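PDB 3VSN: Non-sulfated chondroitin lyase E66 from Autographa californica nucleopolyhedrovirus, which cleaves chondroitin as a lyase of the viral envelope, is essential for oral infectivity, and may digest the chondroitin sulfate barrier of the host midgut's peritrophic matrix. Local coordinates for residues T422-A427 and V595-K600; L447-G452 and V580-K585. One frame throughout, in Å; residues are numbered along the deposited sequence.

Contact 1. Residues T422-A427 and V595-K600; sequences TDTAGA and VKENNK
Glu597 reaches from one β-hairpin into the turn of another, where Thr422 and Thr424 receive its carboxylate. Residues 422-425 link strands 414-421 and 426-434, and a type II' turn from Glu597 to Lys600 links strands 592-597 and 600-605, so the contact joins the turns of two hairpins, one from each seven-stranded antiparallel sheet in the β-rich part of the lyase.

Hydrogen bonding is concentrated on the two carboxylate oxygens. Because CG stands anti to the backbone N (chi1 177°) and the chain beyond is extended, the group is carried across the gap. Glu597 OE1 takes two donors: Thr422 OG1 at 2.6 Å from its anti side, and the backbone N of Thr424 at 2.9 Å from its syn side. Both lie 16° out of the carboxylate plane, and the latter N-H...O angle is nearly straight at 173°. Glu597 OE2 accepts from Thr424 OG1 at 2.5 Å, a very short bond, with the threonine side chain crossing that of Glu597 at about a right angle. A water donates to Glu597 O at 3.2 Å and is weakly held by Asp423 N.

Apolar contacts come from the valine branches behind the glutamate. Val595 CG2 presses on Ala427 CB at 3.5 Å, and Val595 CG1 lies 3.8 Å from Thr422 CG2; Ala425 CB is a little farther from CG1. Val584, on the neighbouring strand 584-589, touches both Ala425 and Glu597.

A glycerol, probably from the crystallisation liquor, hydrogen-bonds with Thr422 O, while Lys600 NZ makes a weak bond to Lys421 O.

Two donors, one hydroxyl and one amide, thus hold OE1 of a buried glutamate and probably limit the rotation of its carboxylate; the short Thr424 OG1 contact, if taken at face value, would also hold OE2. The arrangement is consistent with an ionised glutamate compensated by dipoles within these segments.

Contact 2. Residues L447-G452 and V580-K585; sequences LFYDHG and VGNGVK
Tyr449 and Val580 meet where two β-hairpins of facing antiparallel sheets approach each other, the interior contact of a β-sandwich. Tyr449 pairs with Gly452 through both backbone hydrogen bonds around a two-residue turn that contains a cis peptide before His451; the other hairpin joins strands 575-579 and 584-589.

From Tyr449 CB the chain turns so that CG sits between the backbone N and the carbonyl carbon (chi1 59°). Tyr449 CG then lies 3.9 Å from Val580 CG1. Farther along the ring, Tyr449 CD2 comes within 3.5 Å of Val580 CG1. This methyl stands over the ring face, 24° off the normal through the centroid, which identifies a CH-pi contact; the opposite face is covered near its rim by Gly452 O. On the other side of the ring axis Tyr449 CD1 is 4.1 Å from Val580 CG2, a methyl that also packs on Leu447 CD2. At the tip, OH is hydrogen-bonded to Asp563.

The polar margin runs through a water that accepts from Asp450 N and from Asn582 ND2. The amide is held within its own segment by an Asx turn: Asn582 OD1 accepts from Val584 N at 3.1 Å, N-H...O angle 152°.

How the contacts relate
Contacts 1 and 2 are neighbours in one interface, their centres about 9 Å apart, and each spans the same two seven-stranded antiparallel sheets. They are joined within each sheet by a probable backbone hydrogen bond: Gly426 O to Phe448 N, 2.8 Å, and Lys585 O to Lys596 N, also 2.8 Å. Side chains meet too, with Thr424 CB 3.4 Å from Asp450 OD2. Two outside residues touch both contacts: Lys330 NZ hydrogen-bonds to Thr424 O and forms a salt bridge with Asp450 OD1, and Glu626 forms salt bridges with Lys585 and Lys596. Both contacts lie away from the catalytic residues Asn191, His246 and Tyr254; they join the two sheets of the sandwich.

Contact 1. Residues T422-A427 and V595-K600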
loop_
_atom_site.group_PDB
_atom_site.type_symbol
_atom_site.label_atom_id
_atom_site.label_comp_id
_atom_site.label_asym_id
_atom_site.label_seq_id
_atom_site.Cartn_x
_atom_site.Cartn_y
_atom_site.Cartn_z
ATOM N N THR A 422 12.520 -11.278 -13.054
ATOM C CA THR A 422 13.724 -12.048 -12.759
ATOM C C THR A 422 14.326 -11.529 -11.447
ATOM O O THR A 422 13.624 -10.884 -10.664
ATOM C CB THR A 422 14.758 -11.953 -13.901
ATOM O OG1 THR A 422 15.045 -10.574 -14.172
ATOM C CG2 THR A 422 14.240 -12.632 -15.171
ATOM N N ASP A 423 15.619 -11.784 -11.239
ATOM C CA ASP A 423 16.314 -11.435 -9.994
ATOM C C ASP A 423 16.199 -9.959 -9.623
ATOM O O ASP A 423 15.817 -9.619 -8.502
ATOM C CB ASP A 423 17.798 -11.801 -10.090
ATOM C CG ASP A 423 18.065 -13.249 -9.753
ATOM O OD1 ASP A 423 17.098 -14.000 -9.518
ATOM O OD2 ASP A 423 19.253 -13.636 -9.727
ATOM N N THR A 424 16.546 -9.083 -10.565
ATOM C CA THR A 424 16.613 -7.647 -10.290
ATOM C C THR A 424 15.665 -6.818 -11.153
ATOM O O THR A 424 15.556 -5.607 -10.966
ATOM C CB THR A 424 18.045 -7.098 -10.485
ATOM O OG1 THR A 424 18.372 -7.096 -11.880
ATOM C CG2 THR A 424 19.071 -7.932 -9.716
ATOM N N ALA A 425 14.982 -7.468 -12.090
ATOM C CA ALA A 425 14.148 -6.749 -13.041
ATOM C C ALA A 425 12.735 -7.308 -13.116
ATOM O O ALA A 425 12.511 -8.490 -12.869
ATOM C CB ALA A 425 14.799 -6.750 -14.417
ATOM N N GLY A 426 11.788 -6.444 -13.457
ATOM C CA GLY A 426 10.397 -6.848 -13.625
ATOM C C GLY A 426 9.726 -5.987 -14.676
ATOM O O GLY A 426 9.902 -4.767 -14.691
ATOM N N ALA A 427 8.967 -6.626 -15.561
ATOM C CA ALA A 427 8.210 -5.915 -16.583
ATOM C C ALA A 427 6.717 -6.140 -16.401
ATOM O O ALA A 427 6.288 -7.219 -15.989
ATOM C CB ALA A 427 8.641 -6.357 -17.975
ATOM N N VAL A 595 11.065 -11.300 -19.666
ATOM C CA VAL A 595 12.288 -10.702 -19.135
ATOM C C VAL A 595 13.367 -11.773 -19.064
ATOM O O VAL A 595 13.103 -12.893 -18.625
ATOM C CB VAL A 595 12.073 -10.074 -17.737
ATOM C CG1 VAL A 595 13.385 -9.531 -17.177
ATOM C CG2 VAL A 595 11.043 -8.956 -17.811
ATOM N N LYS A 596 14.572 -11.423 -19.509
ATOM C CA LYS A 596 15.724 -12.323 -19.456
ATOM C C LYS A 596 16.847 -11.668 -18.671
ATOM O O LYS A 596 17.228 -10.529 -18.947
ATOM C CB LYS A 596 16.203 -12.682 -20.871
ATOM C CG LYS A 596 17.525 -13.436 -20.919
ATOM C CD LYS A 596 17.877 -13.881 -22.329
ATOM C CE LYS A 596 19.324 -14.345 -22.411
ATOM N NZ LYS A 596 20.283 -13.205 -22.448
ATOM N N GLU A 597 17.369 -12.395 -17.689
ATOM C CA GLU A 597 18.472 -11.913 -16.877
ATOM C C GLU A 597 19.312 -13.088 -16.414
ATOM O O GLU A 597 18.796 -14.053 -15.837
ATOM C CB GLU A 597 17.959 -11.097 -15.678
ATOM C CG GLU A 597 19.065 -10.618 -14.751
ATOM C CD GLU A 597 18.563 -9.806 -13.570
ATOM O OE1 GLU A 597 17.375 -9.917 -13.193
ATOM O OE2 GLU A 597 19.385 -9.050 -13.009
ATOM N N ASN A 598 20.616 -12.984 -16.669
ATOM C CA ASN A 598 21.560 -14.067 -16.414
ATOM C C ASN A 598 21.128 -15.322 -17.176
ATOM O O ASN A 598 20.977 -15.266 -18.397
ATOM C CB ASN A 598 21.736 -14.295 -14.904
ATOM C CG ASN A 598 22.237 -13.051 -14.187
ATOM O OD1 ASN A 598 23.067 -12.307 -14.719
ATOM N ND2 ASN A 598 21.734 -12.814 -12.981
ATOM N N ASN A 599 20.899 -16.425 -16.471
ATOM C CA ASN A 599 20.465 -17.673 -17.101
ATOM C C ASN A 599 18.981 -17.975 -16.849
ATOM O O ASN A 599 18.561 -19.135 -16.879
ATOM C CB ASN A 599 21.339 -18.840 -16.617
ATOM C CG ASN A 599 21.073 -19.211 -15.164
ATOM O OD1 ASN A 599 20.681 -18.369 -14.347
ATOM N ND2 ASN A 599 21.274 -20.485 -14.833
ATOM N N LYS A 600 18.198 -16.932 -16.591
ATOM C CA LYS A 600 16.788 -17.095 -16.247
ATOM C C LYS A 600 15.913 -16.272 -17.182
ATOM O O LYS A 600 16.251 -15.136 -17.505
ATOM C CB LYS A 600 16.559 -16.676 -14.794
ATOM C CG LYS A 600 15.152 -16.902 -14.271
ATOM C CD LYS A 600 15.011 -16.330 -12.868
ATOM C CE LYS A 600 13.642 -16.628 -12.275
ATOM N NZ LYS A 600 12.566 -15.884 -12.990
HETATM O O HOH W 1 17.902 -13.890 -12.805
#

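Contact 2. Residues L447-G452 and V580-K585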
loop_
_atom_site.group_PDB
_atom_site.type_symbol
_atom_site.label_atom_id
_atom_site.label_comp_id
_atom_site.label_asym_id
_atom_site.label_seq_id
_atom_site.Cartn_x
_atom_site.Cartn_y
_atom_site.Cartn_z
ATOM N N LEU A 447 9.247 -1.311 -17.412
ATOM C CA LEU A 447 10.330 -2.179 -16.964
ATOM C C LEU A 447 11.096 -1.534 -15.812
ATOM O O LEU A 447 11.609 -0.421 -15.955
ATOM C CB LEU A 447 11.278 -2.510 -18.128
ATOM C CG LEU A 447 12.517 -3.356 -17.813
ATOM C CD1 LEU A 447 12.141 -4.797 -17.489
ATOM C CD2 LEU A 447 13.503 -3.304 -18.972
ATOM N N PHE A 448 11.159 -2.233 -14.679
ATOM C CA PHE A 448 11.993 -1.820 -13.544
ATOM C C PHE A 448 13.305 -2.602 -13.576
ATOM O O PHE A 448 13.306 -3.811 -13.827
ATOM C CB PHE A 448 11.296 -2.081 -12.198
ATOM C CG PHE A 448 10.064 -1.245 -11.953
ATOM C CD1 PHE A 448 10.160 0.123 -11.721
ATOM C CD2 PHE A 448 8.806 -1.840 -11.909
ATOM C CE1 PHE A 448 9.024 0.887 -11.483
ATOM C CE2 PHE A 448 7.664 -1.082 -11.667
ATOM C CZ PHE A 448 7.773 0.285 -11.459
ATOM N N TYR A 449 14.411 -1.914 -13.303
ATOM C CA TYR A 449 15.742 -2.529 -13.259
ATOM C C TYR A 449 16.641 -1.706 -12.327
ATOM O O TYR A 449 16.216 -0.669 -11.821
ATOM C CB TYR A 449 16.340 -2.585 -14.676
ATOM C CG TYR A 449 16.464 -1.218 -15.311
ATOM C CD1 TYR A 449 15.399 -0.654 -16.024
ATOM C CD2 TYR A 449 17.632 -0.467 -15.171
ATOM C CE1 TYR A 449 15.504 0.613 -16.584
ATOM C CE2 TYR A 449 17.744 0.799 -15.725
ATOM C CZ TYR A 449 16.683 1.329 -16.435
ATOM O OH TYR A 449 16.804 2.583 -16.993
ATOM N N ASP A 450 17.873 -2.152 -12.089
ATOM C CA ASP A 450 18.826 -1.333 -11.334
ATOM C C ASP A 450 19.575 -0.427 -12.322
ATOM O O ASP A 450 20.298 -0.949 -13.160
ATOM C CB ASP A 450 19.822 -2.223 -10.570
ATOM C CG ASP A 450 19.144 -3.172 -9.583
ATOM O OD1 ASP A 450 18.133 -2.798 -8.955
ATOM O OD2 ASP A 450 19.645 -4.299 -9.410
ATOM N N HIS A 451 19.425 0.905 -12.266
ATOM C CA HIS A 451 18.672 1.655 -11.258
ATOM C C HIS A 451 17.694 2.598 -11.910
ATOM O O HIS A 451 17.833 3.830 -11.817
ATOM C CB HIS A 451 19.630 2.469 -10.397
ATOM C CG HIS A 451 20.640 1.638 -9.643
ATOM N ND1 HIS A 451 20.494 1.330 -8.343
ATOM C CD2 HIS A 451 21.839 1.059 -10.053
ATOM C CE1 HIS A 451 21.542 0.588 -7.938
ATOM N NE2 HIS A 451 22.364 0.422 -8.986
ATOM N N GLY A 452 16.694 2.048 -12.586
ATOM C CA GLY A 452 15.750 2.891 -13.301
ATOM C C GLY A 452 14.482 2.201 -13.744
ATOM O O GLY A 452 14.199 1.074 -13.350
ATOM N N VAL A 580 18.543 -3.107 -21.595
ATOM C CA VAL A 580 19.006 -2.174 -20.564
ATOM C C VAL A 580 20.507 -1.915 -20.699
ATOM O O VAL A 580 20.989 -0.832 -20.366
ATOM C CB VAL A 580 18.674 -2.679 -19.137
ATOM C CG1 VAL A 580 19.147 -1.683 -18.093
ATOM C CG2 VAL A 580 17.179 -2.917 -18.988
ATOM N N GLY A 581 21.230 -2.915 -21.198
ATOM C CA GLY A 581 22.666 -2.801 -21.426
ATOM C C GLY A 581 23.491 -3.270 -20.245
ATOM O O GLY A 581 24.713 -3.143 -20.254
ATOM N N ASN A 582 22.817 -3.810 -19.228
ATOM C CA ASN A 582 23.465 -4.272 -17.998
ATOM C C ASN A 582 23.266 -5.772 -17.761
ATOM O O ASN A 582 23.562 -6.276 -16.677
ATOM C CB ASN A 582 22.927 -3.482 -16.791
ATOM C CG ASN A 582 21.478 -3.823 -16.466
ATOM O OD1 ASN A 582 20.782 -4.449 -17.269
ATOM N ND2 ASN A 582 21.017 -3.414 -15.284
ATOM N N GLY A 583 22.749 -6.474 -18.767
ATOM C CA GLY A 583 22.430 -7.899 -18.632
ATOM C C GLY A 583 20.936 -8.203 -18.623
ATOM O O GLY A 583 20.533 -9.362 -18.735
ATOM N N VAL A 584 20.112 -7.166 -18.485
ATOM C CA VAL A 584 18.654 -7.320 -18.496
ATOM C C VAL A 584 18.113 -7.002 -19.886
ATOM O O VAL A 584 18.400 -5.933 -20.440
ATOM C CB VAL A 584 17.968 -6.387 -17.464
ATOM C CG1 VAL A 584 16.450 -6.433 -17.609
ATOM C CG2 VAL A 584 18.385 -6.746 -16.039
ATOM N N LYS A 585 17.354 -7.941 -20.447
ATOM C CA LYS A 585 16.621 -7.729 -21.692
ATOM C C LYS A 585 15.144 -7.986 -21.427
ATOM O O LYS A 585 14.794 -8.867 -20.638
ATOM C CB LYS A 585 17.106 -8.679 -22.794
ATOM C CG LYS A 585 18.485 -8.374 -23.377
ATOM C CD LYS A 585 18.819 -9.357 -24.494
ATOM C CE LYS A 585 20.180 -9.084 -25.132
ATOM N NZ LYS A 585 20.365 -9.901 -26.371
HETATM O O HOH W 2 18.932 -4.646 -13.158
#